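Local atomic coordinates of DR2417 (Deinococcus radiodurans, PDB entry 4XWW), a protein that probably degrades RNA from the 5' end as a metal-dependent exonuclease of the RNase J family, with a possible endonuclease activity as well. Residues A[432-437]-A[446-451]; A[18-23]-A[36-41]; A[69-74]-A[97-102]; A[396-401]-A[440-445]. One frame throughout, in Å; residues are numbered along the deposited sequence.

Interaction 1 of 4, residues A[432-437]-A[446-451]; sequences GDIVNL and GTVAAG
Gly432 and Val448 are joined by a backbone hydrogen bond, Val448 N to Gly432 O at 2.8 Å. The same oxygen also receives a CA-H contact from Thr447, its CA 3.2 Å from Gly432 O, so two neighbouring residues share one acceptor. Two residues on, Ile434 N donates to Gly446 O over 2.9 Å. Between these bonds Asp433 and Thr447 face each other as a non-hydrogen-bonded antiparallel pair. The carboxylate of Asp433 has its polar partner outside the pair, OD2 accepting from Lys430 N. The segments are the open end of the beta hairpin formed by strands 433-438 and 441-447, which closes one edge of the larger sheet of the metallo-beta-lactamase fold. On the face that carries Ile434, the side chain of Ile434 crosses that of Val448 at about a right angle. With CG1 anti to the carbonyl carbon in Val448 (chi1 -55°), that methyl meets CD1 of Ile434 at 3.7 Å, while CG2 lies 3.6 Å from Gly432 O. Beyond the strand end the chain brings the CB of Ala450 to 3.5 Å from Gly432 CA, so the glycine backbone lies close against this methyl. Tyr69 of helix 68-72 also packs on Val448.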
loop_
_atom_site.group_PDB
_atom_site.type_symbol
_atom_site.label_atom_id
_atom_site.label_comp_id
_atom_site.label_asym_id
_atom_site.label_seq_id
_atom_site.Cartn_x
_atom_site.Cartn_y
_atom_site.Cartn_z
ATOM N N GLY A 432 -4.160 -26.665 -2.295
ATOM C CA GLY A 432 -4.666 -27.706 -3.180
ATOM C C GLY A 432 -3.671 -28.814 -3.476
ATOM O O GLY A 432 -4.050 -29.853 -4.001
ATOM N N ASP A 433 -2.404 -28.616 -3.129
ATOM C CA ASP A 433 -1.414 -29.673 -3.358
ATOM C C ASP A 433 -1.712 -30.891 -2.495
ATOM O O ASP A 433 -2.059 -30.761 -1.313
ATOM C CB ASP A 433 0.009 -29.205 -3.038
ATOM C CG ASP A 433 0.625 -28.374 -4.134
ATOM O OD1 ASP A 433 0.038 -28.275 -5.233
ATOM O OD2 ASP A 433 1.724 -27.836 -3.888
ATOM N N ILE A 434 -1.568 -32.075 -3.080
ATOM C CA ILE A 434 -1.549 -33.293 -2.286
ATOM C C ILE A 434 -0.093 -33.624 -2.008
ATOM O O ILE A 434 0.649 -34.004 -2.914
ATOM C CB ILE A 434 -2.233 -34.488 -2.998
ATOM C CG1 ILE A 434 -3.648 -34.118 -3.434
ATOM C CG2 ILE A 434 -2.257 -35.690 -2.083
ATOM C CD1 ILE A 434 -4.230 -35.066 -4.457
ATOM N N VAL A 435 0.341 -33.439 -0.768
ATOM C CA VAL A 435 1.718 -33.755 -0.437
ATOM C C VAL A 435 1.759 -35.156 0.160
ATOM O O VAL A 435 1.191 -35.411 1.228
ATOM C CB VAL A 435 2.327 -32.730 0.536
ATOM C CG1 VAL A 435 3.789 -33.072 0.815
ATOM C CG2 VAL A 435 2.210 -31.310 -0.046
ATOM N N ASN A 436 2.409 -36.077 -0.542
ATOM C CA ASN A 436 2.481 -37.448 -0.057
ATOM C C ASN A 436 3.659 -37.669 0.861
ATOM O O ASN A 436 4.786 -37.319 0.539
ATOM C CB ASN A 436 2.539 -38.427 -1.223
ATOM C CG ASN A 436 1.174 -38.917 -1.611
ATOM O OD1 ASN A 436 0.475 -38.275 -2.387
ATOM N ND2 ASN A 436 0.767 -40.038 -1.041
ATOM N N LEU A 437 3.386 -38.270 2.011
ATOM C CA LEU A 437 4.414 -38.430 3.018
ATOM C C LEU A 437 4.475 -39.876 3.484
ATOM O O LEU A 437 3.471 -40.449 3.900
ATOM C CB LEU A 437 4.153 -37.488 4.201
ATOM C CG LEU A 437 5.134 -37.558 5.376
ATOM C CD1 LEU A 437 6.412 -36.837 5.017
ATOM C CD2 LEU A 437 4.534 -36.980 6.643
ATOM N N GLY A 446 -0.434 -34.800 -6.771
ATOM C CA GLY A 446 -1.631 -34.380 -7.475
ATOM C C GLY A 446 -2.186 -33.134 -6.821
ATOM O O GLY A 446 -1.580 -32.608 -5.891
ATOM N N THR A 447 -3.330 -32.659 -7.303
ATOM C CA THR A 447 -3.956 -31.468 -6.733
ATOM C C THR A 447 -5.434 -31.736 -6.495
ATOM O O THR A 447 -6.012 -32.644 -7.089
ATOM C CB THR A 447 -3.772 -30.206 -7.639
ATOM O OG1 THR A 447 -4.377 -30.413 -8.919
ATOM C CG2 THR A 447 -2.304 -29.892 -7.831
ATOM N N VAL A 448 -6.027 -30.965 -5.589
ATOM C CA VAL A 448 -7.464 -31.008 -5.334
ATOM C C VAL A 448 -8.003 -29.591 -5.486
ATOM O O VAL A 448 -7.229 -28.641 -5.522
ATOM C CB VAL A 448 -7.798 -31.554 -3.925
ATOM C CG1 VAL A 448 -7.166 -32.915 -3.723
ATOM C CG2 VAL A 448 -7.338 -30.577 -2.841
ATOM N N ALA A 449 -9.321 -29.453 -5.587
ATOM C CA ALA A 449 -9.924 -28.133 -5.700
ATOM C C ALA A 449 -9.586 -27.299 -4.471
ATOM O O ALA A 449 -9.732 -27.749 -3.330
ATOM C CB ALA A 449 -11.427 -28.241 -5.870
ATOM N N ALA A 450 -9.113 -26.088 -4.713
ATOM C CA ALA A 450 -8.760 -25.174 -3.641
ATOM C C ALA A 450 -8.916 -23.756 -4.140
ATOM O O ALA A 450 -8.928 -23.526 -5.342
ATOM C CB ALA A 450 -7.340 -25.420 -3.160
ATOM N N GLY A 451 -9.036 -22.804 -3.225
ATOM C CA GLY A 451 -9.124 -21.416 -3.630
ATOM C C GLY A 451 -9.913 -20.527 -2.701
ATOM O O GLY A 451 -10.105 -20.855 -1.529
#

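Interaction 2 of 4, residues A[18-23]-A[36-41]; sequences TLEVIP and VFRYGD
Glu20 and Arg38 lie side by side and point the same way from a hydrogen-bonded antiparallel pair, with their carboxylate and guanidinium planes 85° apart. Arg38 is extended from CG to NE, its CG anti to the backbone N (chi1 -178°), and OE1 of Glu20 rests against the aliphatic part of this chain, 3.6 Å from Arg38 CD. No N-H of the guanidinium points at that oxygen. A water joins the groups instead, donating to Glu20 OE1 at 2.6 Å and accepting from Arg38 NH1 at 2.9 Å. The NE of Arg38 donates to Gly40 O at 2.9 Å, in the guanidinium plane. On the other face of the sheet, Val21 and Phe37 also run side by side, with CG2 of Val21 3.8 Å from Phe37 CE1, and Phe144 and Tyr161 of the facing sheet pack on the phenyl ring. Paired backbone bonds at Glu20-Arg38 and Ile22-Val36 hold this hairpin of strands 19-23 and 34-39 in the metallo-beta-lactamase fold; the shortest, Ile22 N to Val36 O, measures 2.7 Å. Glu20 and Arg38, too far apart for a salt bridge, probably still attract each other, while Gly40 O and a weak salt bridge to Asp41 probably limit guanidinium rotation.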
loop_
_atom_site.group_PDB
_atom_site.type_symbol
_atom_site.label_atom_id
_atom_site.label_comp_id
_atom_site.label_asym_id
_atom_site.label_seq_id
_atom_site.Cartn_x
_atom_site.Cartn_y
_atom_site.Cartn_z
ATOM N N THR A 18 0.050 -44.013 2.317
ATOM C CA THR A 18 0.775 -42.806 2.681
ATOM C C THR A 18 -0.121 -41.800 3.382
ATOM O O THR A 18 -1.345 -41.836 3.253
ATOM C CB THR A 18 1.393 -42.125 1.447
ATOM O OG1 THR A 18 0.369 -41.874 0.475
ATOM C CG2 THR A 18 2.462 -43.004 0.828
ATOM N N LEU A 19 0.502 -40.911 4.143
ATOM C CA LEU A 19 -0.195 -39.765 4.690
ATOM C C LEU A 19 -0.290 -38.738 3.568
ATOM O O LEU A 19 0.674 -38.549 2.831
ATOM C CB LEU A 19 0.555 -39.202 5.903
ATOM C CG LEU A 19 -0.068 -38.032 6.662
ATOM C CD1 LEU A 19 -1.346 -38.472 7.340
ATOM C CD2 LEU A 19 0.917 -37.440 7.681
ATOM N N GLU A 20 -1.449 -38.109 3.410
ATOM C CA GLU A 20 -1.560 -36.963 2.515
ATOM C C GLU A 20 -1.688 -35.742 3.385
ATOM O O GLU A 20 -2.529 -35.705 4.285
ATOM C CB GLU A 20 -2.761 -37.079 1.573
ATOM C CG GLU A 20 -2.733 -38.339 0.697
ATOM C CD GLU A 20 -3.989 -38.508 -0.136
ATOM O OE1 GLU A 20 -5.052 -37.970 0.241
ATOM O OE2 GLU A 20 -3.912 -39.197 -1.169
ATOM N N VAL A 21 -0.817 -34.778 3.146
ATOM C CA VAL A 21 -0.951 -33.466 3.748
ATOM C C VAL A 21 -1.518 -32.569 2.654
ATOM O O VAL A 21 -0.880 -32.381 1.621
ATOM C CB VAL A 21 0.390 -32.923 4.256
ATOM C CG1 VAL A 21 0.201 -31.548 4.925
ATOM C CG2 VAL A 21 1.021 -33.883 5.228
ATOM N N ILE A 22 -2.737 -32.077 2.845
ATOM C CA ILE A 22 -3.405 -31.303 1.804
ATOM C C ILE A 22 -3.761 -29.918 2.340
ATOM O O ILE A 22 -4.811 -29.737 2.951
ATOM C CB ILE A 22 -4.680 -32.038 1.307
ATOM C CG1 ILE A 22 -4.353 -33.503 0.969
ATOM C CG2 ILE A 22 -5.294 -31.300 0.118
ATOM C CD1 ILE A 22 -5.575 -34.368 0.644
ATOM N N PRO A 23 -2.864 -28.943 2.144
ATOM C CA PRO A 23 -3.191 -27.556 2.511
ATOM C C PRO A 23 -4.347 -27.038 1.670
ATOM O O PRO A 23 -4.285 -27.151 0.444
ATOM C CB PRO A 23 -1.903 -26.795 2.208
ATOM C CG PRO A 23 -1.205 -27.609 1.182
ATOM C CD PRO A 23 -1.536 -29.045 1.513
ATOM N N VAL A 36 -5.479 -30.125 5.791
ATOM C CA VAL A 36 -6.105 -31.430 5.864
ATOM C C VAL A 36 -5.019 -32.489 5.945
ATOM O O VAL A 36 -4.039 -32.442 5.203
ATOM C CB VAL A 36 -7.017 -31.670 4.635
ATOM C CG1 VAL A 36 -7.491 -33.095 4.572
ATOM C CG2 VAL A 36 -8.195 -30.703 4.671
ATOM N N PHE A 37 -5.193 -33.424 6.878
ATOM C CA PHE A 37 -4.385 -34.639 6.947
ATOM C C PHE A 37 -5.253 -35.840 6.634
ATOM O O PHE A 37 -6.312 -36.015 7.234
ATOM C CB PHE A 37 -3.743 -34.796 8.328
ATOM C CG PHE A 37 -2.738 -33.725 8.642
ATOM C CD1 PHE A 37 -1.418 -33.862 8.244
ATOM C CD2 PHE A 37 -3.117 -32.571 9.316
ATOM C CE1 PHE A 37 -0.486 -32.858 8.516
ATOM C CE2 PHE A 37 -2.189 -31.577 9.597
ATOM C CZ PHE A 37 -0.874 -31.728 9.199
ATOM N N ARG A 38 -4.823 -36.664 5.682
ATOM C CA ARG A 38 -5.594 -37.837 5.328
ATOM C C ARG A 38 -4.737 -39.094 5.347
ATOM O O ARG A 38 -3.673 -39.148 4.729
ATOM C CB ARG A 38 -6.252 -37.694 3.953
ATOM C CG ARG A 38 -7.109 -38.919 3.597
ATOM C CD ARG A 38 -7.850 -38.781 2.275
ATOM N NE ARG A 38 -8.514 -40.049 1.959
ATOM C CZ ARG A 38 -9.105 -40.333 0.803
ATOM N NH1 ARG A 38 -9.127 -39.442 -0.177
ATOM N NH2 ARG A 38 -9.673 -41.523 0.631
ATOM N N TYR A 39 -5.220 -40.079 6.092
ATOM C CA TYR A 39 -4.659 -41.430 6.072
ATOM C C TYR A 39 -5.775 -42.464 5.894
ATOM O O TYR A 39 -6.640 -42.621 6.760
ATOM C CB TYR A 39 -3.872 -41.721 7.353
ATOM C CG TYR A 39 -3.104 -43.017 7.249
ATOM C CD1 TYR A 39 -3.715 -44.225 7.546
ATOM C CD2 TYR A 39 -1.788 -43.039 6.803
ATOM C CE1 TYR A 39 -3.042 -45.412 7.424
ATOM C CE2 TYR A 39 -1.096 -44.243 6.678
ATOM C CZ TYR A 39 -1.739 -45.425 6.998
ATOM O OH TYR A 39 -1.090 -46.638 6.894
ATOM N N GLY A 40 -5.749 -43.174 4.773
ATOM C CA GLY A 40 -6.809 -44.113 4.452
ATOM C C GLY A 40 -8.117 -43.359 4.338
ATOM O O GLY A 40 -8.196 -42.372 3.607
ATOM N N ASP A 41 -9.131 -43.796 5.080
ATOM C CA ASP A 41 -10.425 -43.125 5.024
ATOM C C ASP A 41 -10.682 -42.244 6.249
ATOM O O ASP A 41 -11.827 -42.019 6.641
ATOM C CB ASP A 41 -11.547 -44.144 4.860
ATOM C CG ASP A 41 -11.609 -44.715 3.450
ATOM O OD1 ASP A 41 -11.016 -44.107 2.529
ATOM O OD2 ASP A 41 -12.260 -45.766 3.262
HETATM O O HOH W 1 -7.290 -37.347 -0.871
#

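Interaction 3 of 4, residues A[69-74]-A[97-102]; sequences YLLEHQ and FARLPR
Leu100 reaches across to helix 68-72 and the residues that follow it, and its two methyls meet different atoms there. Rotation about CA-CB puts CG anti to the carbonyl carbon (chi1 -68°), and from CG the two branches diverge. CD1 meets the side chain of Leu70, lying 4.0 Å from Leu70 CB, and the two leucines cross at about a right angle. CD2 sits 3.7 Å from Leu70 O and also touches CD2 of Leu71 and CB of Gln74. Next to it, Leu71 sends CD1 over one face of the Arg99 guanidinium, toward its rim, at 3.8 Å from Arg99 NH2. Gln74 crosses Pro101 at about a right angle, its OE1 3.6 Å from Pro101 CD. The amide is held by its other end: NE2 donates to Leu71 O at 3.1 Å, in the amide plane and on a lone pair. A water adds a polar link, donating to Gln74 OE1 at 2.6 Å and, over a longer distance, to Arg99 O. No direct hydrogen bond joins the two segments. Such leucine packing between a helix end and the loop leading from helix 93-97 to strand 104-107 belongs to the helical layer against the sheet of the metallo-beta-lactamase fold, away from the metal sites.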
loop_
_atom_site.group_PDB
_atom_site.type_symbol
_atom_site.label_atom_id
_atom_site.label_comp_id
_atom_site.label_asym_id
_atom_site.label_seq_id
_atom_site.Cartn_x
_atom_site.Cartn_y
_atom_site.Cartn_z
ATOM N N TYR A 69 -13.166 -30.031 -1.281
ATOM C CA TYR A 69 -12.547 -31.293 -0.881
ATOM C C TYR A 69 -13.221 -31.892 0.352
ATOM O O TYR A 69 -13.509 -33.090 0.382
ATOM C CB TYR A 69 -11.051 -31.108 -0.614
ATOM C CG TYR A 69 -10.354 -32.404 -0.245
ATOM C CD1 TYR A 69 -9.871 -33.264 -1.222
ATOM C CD2 TYR A 69 -10.193 -32.768 1.083
ATOM C CE1 TYR A 69 -9.244 -34.455 -0.878
ATOM C CE2 TYR A 69 -9.564 -33.928 1.432
ATOM C CZ TYR A 69 -9.087 -34.772 0.456
ATOM O OH TYR A 69 -8.473 -35.952 0.829
ATOM N N LEU A 70 -13.467 -31.062 1.362
ATOM C CA LEU A 70 -14.082 -31.526 2.608
ATOM C C LEU A 70 -15.513 -31.984 2.401
ATOM O O LEU A 70 -15.968 -32.929 3.046
ATOM C CB LEU A 70 -14.030 -30.424 3.675
ATOM C CG LEU A 70 -12.614 -29.998 4.068
ATOM C CD1 LEU A 70 -12.620 -28.932 5.158
ATOM C CD2 LEU A 70 -11.857 -31.213 4.526
ATOM N N LEU A 71 -16.228 -31.319 1.497
ATOM C CA LEU A 71 -17.586 -31.729 1.162
ATOM C C LEU A 71 -17.594 -33.101 0.516
ATOM O O LEU A 71 -18.450 -33.925 0.816
ATOM C CB LEU A 71 -18.242 -30.705 0.235
ATOM C CG LEU A 71 -18.434 -29.333 0.877
ATOM C CD1 LEU A 71 -18.762 -28.289 -0.177
ATOM C CD2 LEU A 71 -19.545 -29.404 1.920
ATOM N N GLU A 72 -16.640 -33.344 -0.373
ATOM C CA GLU A 72 -16.581 -34.621 -1.061
ATOM C C GLU A 72 -16.323 -35.754 -0.077
ATOM O O GLU A 72 -16.825 -36.864 -0.245
ATOM C CB GLU A 72 -15.496 -34.613 -2.143
ATOM C CG GLU A 72 -15.264 -35.985 -2.758
ATOM C CD GLU A 72 -14.274 -35.970 -3.901
ATOM O OE1 GLU A 72 -14.023 -34.878 -4.455
ATOM O OE2 GLU A 72 -13.753 -37.053 -4.248
ATOM N N HIS A 73 -15.541 -35.460 0.955
ATOM C CA HIS A 73 -15.074 -36.486 1.880
ATOM C C HIS A 73 -15.573 -36.279 3.307
ATOM O O HIS A 73 -14.915 -36.691 4.266
ATOM C CB HIS A 73 -13.547 -36.525 1.871
ATOM C CG HIS A 73 -12.960 -36.795 0.526
ATOM N ND1 HIS A 73 -12.808 -38.065 0.014
ATOM C CD2 HIS A 73 -12.473 -35.949 -0.420
ATOM C CE1 HIS A 73 -12.256 -37.995 -1.186
ATOM N NE2 HIS A 73 -12.045 -36.716 -1.468
ATOM N N GLN A 74 -16.740 -35.658 3.446
ATOM C CA GLN A 74 -17.180 -35.201 4.762
ATOM C C GLN A 74 -17.343 -36.336 5.764
ATOM O O GLN A 74 -17.067 -36.156 6.944
ATOM C CB GLN A 74 -18.481 -34.400 4.649
ATOM C CG GLN A 74 -19.598 -35.052 3.877
ATOM C CD GLN A 74 -20.797 -34.126 3.753
ATOM O OE1 GLN A 74 -21.674 -34.113 4.616
ATOM N NE2 GLN A 74 -20.830 -33.328 2.685
ATOM N N PHE A 97 -18.133 -24.776 9.220
ATOM C CA PHE A 97 -18.882 -25.710 10.077
ATOM C C PHE A 97 -20.356 -25.818 9.665
ATOM O O PHE A 97 -20.966 -26.867 9.838
ATOM C CB PHE A 97 -18.804 -25.314 11.561
ATOM C CG PHE A 97 -17.468 -25.588 12.216
ATOM C CD1 PHE A 97 -16.533 -26.429 11.625
ATOM C CD2 PHE A 97 -17.160 -25.012 13.441
ATOM C CE1 PHE A 97 -15.307 -26.679 12.238
ATOM C CE2 PHE A 97 -15.932 -25.251 14.063
ATOM C CZ PHE A 97 -15.006 -26.095 13.461
ATOM N N ALA A 98 -20.930 -24.746 9.117
ATOM C CA ALA A 98 -22.345 -24.774 8.728
ATOM C C ALA A 98 -22.613 -25.768 7.599
ATOM O O ALA A 98 -23.738 -26.249 7.442
ATOM C CB ALA A 98 -22.817 -23.383 8.322
ATOM N N ARG A 99 -21.578 -26.092 6.831
ATOM C CA ARG A 99 -21.749 -26.944 5.660
ATOM C C ARG A 99 -21.275 -28.389 5.873
ATOM O O ARG A 99 -21.371 -29.213 4.964
ATOM C CB ARG A 99 -21.016 -26.326 4.467
ATOM C CG ARG A 99 -21.472 -24.908 4.140
ATOM C CD ARG A 99 -21.102 -24.531 2.716
ATOM N NE ARG A 99 -21.715 -25.446 1.756
ATOM C CZ ARG A 99 -21.418 -25.492 0.461
ATOM N NH1 ARG A 99 -20.506 -24.673 -0.045
ATOM N NH2 ARG A 99 -22.030 -26.367 -0.328
ATOM N N LEU A 100 -20.783 -28.700 7.071
ATOM C CA LEU A 100 -20.227 -30.027 7.355
ATOM C C LEU A 100 -20.861 -30.710 8.574
ATOM O O LEU A 100 -21.510 -30.065 9.392
ATOM C CB LEU A 100 -18.706 -29.904 7.545
ATOM C CG LEU A 100 -17.898 -29.526 6.292
ATOM C CD1 LEU A 100 -16.459 -29.190 6.664
ATOM C CD2 LEU A 100 -17.933 -30.635 5.241
ATOM N N PRO A 101 -20.682 -32.041 8.694
ATOM C CA PRO A 101 -21.171 -32.761 9.875
ATOM C C PRO A 101 -20.589 -32.230 11.184
ATOM O O PRO A 101 -19.471 -31.709 11.190
ATOM C CB PRO A 101 -20.678 -34.193 9.640
ATOM C CG PRO A 101 -20.598 -34.314 8.164
ATOM C CD PRO A 101 -20.114 -32.973 7.702
ATOM N N ARG A 102 -21.335 -32.349 12.274
ATOM C CA ARG A 102 -20.786 -32.003 13.581
ATOM C C ARG A 102 -19.744 -33.052 13.973
ATOM O O ARG A 102 -20.041 -34.238 14.042
ATOM C CB ARG A 102 -21.888 -31.912 14.628
ATOM C CG ARG A 102 -22.892 -30.800 14.361
ATOM C CD ARG A 102 -22.199 -29.460 14.162
ATOM N NE ARG A 102 -23.147 -28.355 14.145
ATOM C CZ ARG A 102 -23.633 -27.806 13.038
ATOM N NH1 ARG A 102 -23.254 -28.259 11.849
ATOM N NH2 ARG A 102 -24.493 -26.801 13.124
HETATM O O HOH W 2 -22.934 -32.062 5.465
#

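Interaction 4 of 4, residues A[396-401]-A[440-445]; sequences PKFFLP and DEFRVS
Phe398 lays its ring over the CB of Phe442, which stands 3.4 Å from the ring centroid and nearly on its normal. The exchange is mutual: the CB of Phe398 sits over the face of the Phe442 ring, 3.6 Å from that centroid. The planes are near parallel, 20° apart, but the side chains slide past each other in opposite directions, so the rings barely overlap and their centroids are 4.8 Å apart. Two CH-pi contacts therefore carry the pair more than ring-on-ring stacking. The opposite face of the Phe398 ring is covered at its centre by CG of Lys397. A chi1 of -171° puts CG of Phe442 anti to the backbone N, and CG of Leu400 meets the edge of the ring in plane, 3.7 Å from CZ, with Phe399 O near the same edge. At the margin, Lys397 stretches out to a salt bridge, NZ to Asp440 OD1 at 2.8 Å, on the anti side of the carboxylate. That NZ also donates to Pro439 O, and Asp440 OD1 has a second cationic partner in Lys424, so Asp440 is paired with two lysines. The segments belong to different sheets: strand 398-402 runs between strands 205-209 and 425-426, while strand 441-447 edges the other sheet beside strand 433-438, whose Val435 packs on Phe442 and Leu437 on both Phe398 and Phe442.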
loop_
_atom_site.group_PDB
_atom_site.type_symbol
_atom_site.label_atom_id
_atom_site.label_comp_id
_atom_site.label_asym_id
_atom_site.label_seq_id
_atom_site.Cartn_x
_atom_site.Cartn_y
_atom_site.Cartn_z
ATOM N N PRO A 396 14.359 -32.444 11.141
ATOM C CA PRO A 396 13.323 -33.184 10.415
ATOM C C PRO A 396 13.849 -33.822 9.134
ATOM O O PRO A 396 14.760 -33.296 8.487
ATOM C CB PRO A 396 12.296 -32.099 10.089
ATOM C CG PRO A 396 13.148 -30.904 9.853
ATOM C CD PRO A 396 14.261 -30.994 10.881
ATOM N N LYS A 397 13.267 -34.944 8.752
ATOM C CA LYS A 397 13.637 -35.553 7.487
ATOM C C LYS A 397 13.082 -34.715 6.343
ATOM O O LYS A 397 13.777 -34.465 5.362
ATOM C CB LYS A 397 13.135 -36.989 7.393
ATOM C CG LYS A 397 13.584 -37.716 6.123
ATOM C CD LYS A 397 13.364 -39.241 6.252
ATOM C CE LYS A 397 13.971 -39.989 5.051
ATOM N NZ LYS A 397 13.643 -41.442 5.029
ATOM N N PHE A 398 11.839 -34.262 6.483
ATOM C CA PHE A 398 11.188 -33.512 5.411
ATOM C C PHE A 398 10.650 -32.187 5.941
ATOM O O PHE A 398 10.377 -32.066 7.133
ATOM C CB PHE A 398 10.083 -34.363 4.799
ATOM C CG PHE A 398 10.596 -35.640 4.166
ATOM C CD1 PHE A 398 11.569 -35.580 3.186
ATOM C CD2 PHE A 398 10.111 -36.884 4.554
ATOM C CE1 PHE A 398 12.049 -36.744 2.593
ATOM C CE2 PHE A 398 10.589 -38.060 3.972
ATOM C CZ PHE A 398 11.563 -37.986 2.984
ATOM N N PHE A 399 10.516 -31.182 5.080
ATOM C CA PHE A 399 10.188 -29.854 5.567
ATOM C C PHE A 399 9.196 -29.143 4.639
ATOM O O PHE A 399 9.404 -29.081 3.419
ATOM C CB PHE A 399 11.494 -29.062 5.736
ATOM C CG PHE A 399 11.320 -27.634 6.184
ATOM C CD1 PHE A 399 10.384 -27.285 7.144
ATOM C CD2 PHE A 399 12.143 -26.651 5.663
ATOM C CE1 PHE A 399 10.254 -25.953 7.550
ATOM C CE2 PHE A 399 12.030 -25.332 6.063
ATOM C CZ PHE A 399 11.079 -24.977 7.002
ATOM N N LEU A 400 8.117 -28.625 5.238
ATOM C CA LEU A 400 7.111 -27.823 4.547
ATOM C C LEU A 400 7.021 -26.433 5.152
ATOM O O LEU A 400 6.279 -26.217 6.108
ATOM C CB LEU A 400 5.721 -28.463 4.627
ATOM C CG LEU A 400 5.294 -29.568 3.671
ATOM C CD1 LEU A 400 3.853 -29.964 3.990
ATOM C CD2 LEU A 400 5.398 -29.091 2.233
ATOM N N PRO A 401 7.767 -25.475 4.592
ATOM C CA PRO A 401 7.614 -24.098 5.076
ATOM C C PRO A 401 6.211 -23.589 4.747
ATOM O O PRO A 401 5.724 -23.763 3.622
ATOM C CB PRO A 401 8.708 -23.335 4.321
ATOM C CG PRO A 401 9.064 -24.231 3.149
ATOM C CD PRO A 401 8.882 -25.623 3.647
ATOM N N ASP A 440 10.092 -42.714 3.647
ATOM C CA ASP A 440 11.089 -42.198 2.718
ATOM C C ASP A 440 10.433 -41.641 1.460
ATOM O O ASP A 440 10.973 -41.765 0.361
ATOM C CB ASP A 440 12.104 -43.278 2.333
ATOM C CG ASP A 440 13.360 -42.682 1.720
ATOM O OD1 ASP A 440 13.803 -41.636 2.238
ATOM O OD2 ASP A 440 13.882 -43.227 0.721
ATOM N N GLU A 441 9.257 -41.044 1.620
ATOM C CA GLU A 441 8.552 -40.439 0.497
ATOM C C GLU A 441 8.119 -39.043 0.878
ATOM O O GLU A 441 7.633 -38.823 1.979
ATOM C CB GLU A 441 7.329 -41.268 0.088
ATOM C CG GLU A 441 6.553 -40.660 -1.089
ATOM C CD GLU A 441 5.400 -41.532 -1.564
ATOM O OE1 GLU A 441 5.250 -42.655 -1.039
ATOM O OE2 GLU A 441 4.651 -41.096 -2.470
ATOM N N PHE A 442 8.293 -38.110 -0.044
ATOM C CA PHE A 442 7.900 -36.728 0.184
ATOM C C PHE A 442 7.788 -36.050 -1.171
ATOM O O PHE A 442 8.784 -35.602 -1.743
ATOM C CB PHE A 442 8.915 -36.022 1.082
ATOM C CG PHE A 442 8.477 -34.642 1.544
ATOM C CD1 PHE A 442 7.252 -34.474 2.186
ATOM C CD2 PHE A 442 9.290 -33.537 1.367
ATOM C CE1 PHE A 442 6.844 -33.215 2.634
ATOM C CE2 PHE A 442 8.890 -32.278 1.810
ATOM C CZ PHE A 442 7.665 -32.123 2.442
ATOM N N ARG A 443 6.573 -36.004 -1.702
ATOM C CA ARG A 443 6.361 -35.443 -3.032
ATOM C C ARG A 443 4.936 -34.950 -3.211
ATOM O O ARG A 443 4.020 -35.399 -2.524
ATOM C CB ARG A 443 6.673 -36.496 -4.100
ATOM C CG ARG A 443 5.814 -37.723 -3.949
ATOM C CD ARG A 443 6.091 -38.786 -4.999
ATOM N NE ARG A 443 5.067 -39.824 -4.938
ATOM C CZ ARG A 443 4.019 -39.892 -5.753
ATOM N NH1 ARG A 443 3.860 -38.992 -6.713
ATOM N NH2 ARG A 443 3.133 -40.870 -5.612
ATOM N N VAL A 444 4.754 -34.033 -4.150
ATOM C CA VAL A 444 3.422 -33.610 -4.547
ATOM C C VAL A 444 2.892 -34.578 -5.599
ATOM O O VAL A 444 3.456 -34.674 -6.692
ATOM C CB VAL A 444 3.411 -32.185 -5.122
ATOM C CG1 VAL A 444 1.986 -31.802 -5.518
ATOM C CG2 VAL A 444 4.009 -31.165 -4.119
ATOM N N SER A 445 1.808 -35.279 -5.278
ATOM C CA SER A 445 1.312 -36.365 -6.122
ATOM C C SER A 445 0.071 -36.014 -6.940
ATOM O O SER A 445 -0.421 -36.835 -7.711
ATOM C CB SER A 445 1.010 -37.585 -5.264
ATOM O OG SER A 445 -0.029 -37.319 -4.333
#

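Interactions 1 and 2 lie in one sheet, their centres 10 Å apart, and strands 19-23 and 433-438 are neighbours there, with Leu437 N 2.8 Å from Leu19 O. Interaction 4 shares strand 441-447 with interaction 1 and ties this sheet to the facing one; Val435 CG1 lies 3.6 Å from Phe442 CE1. Interaction 3 packs on the sheet's other face through Tyr69, whose CD1 is 3.7 Å from Val448 CG1, and through Leu70, which touches Val36 of interaction 2. Neither interaction 2 nor interaction 4 touches the zinc site: the side chain of Phe37 is about 11 Å from that of His89, and that of Leu400 about 10 Å from that of His403.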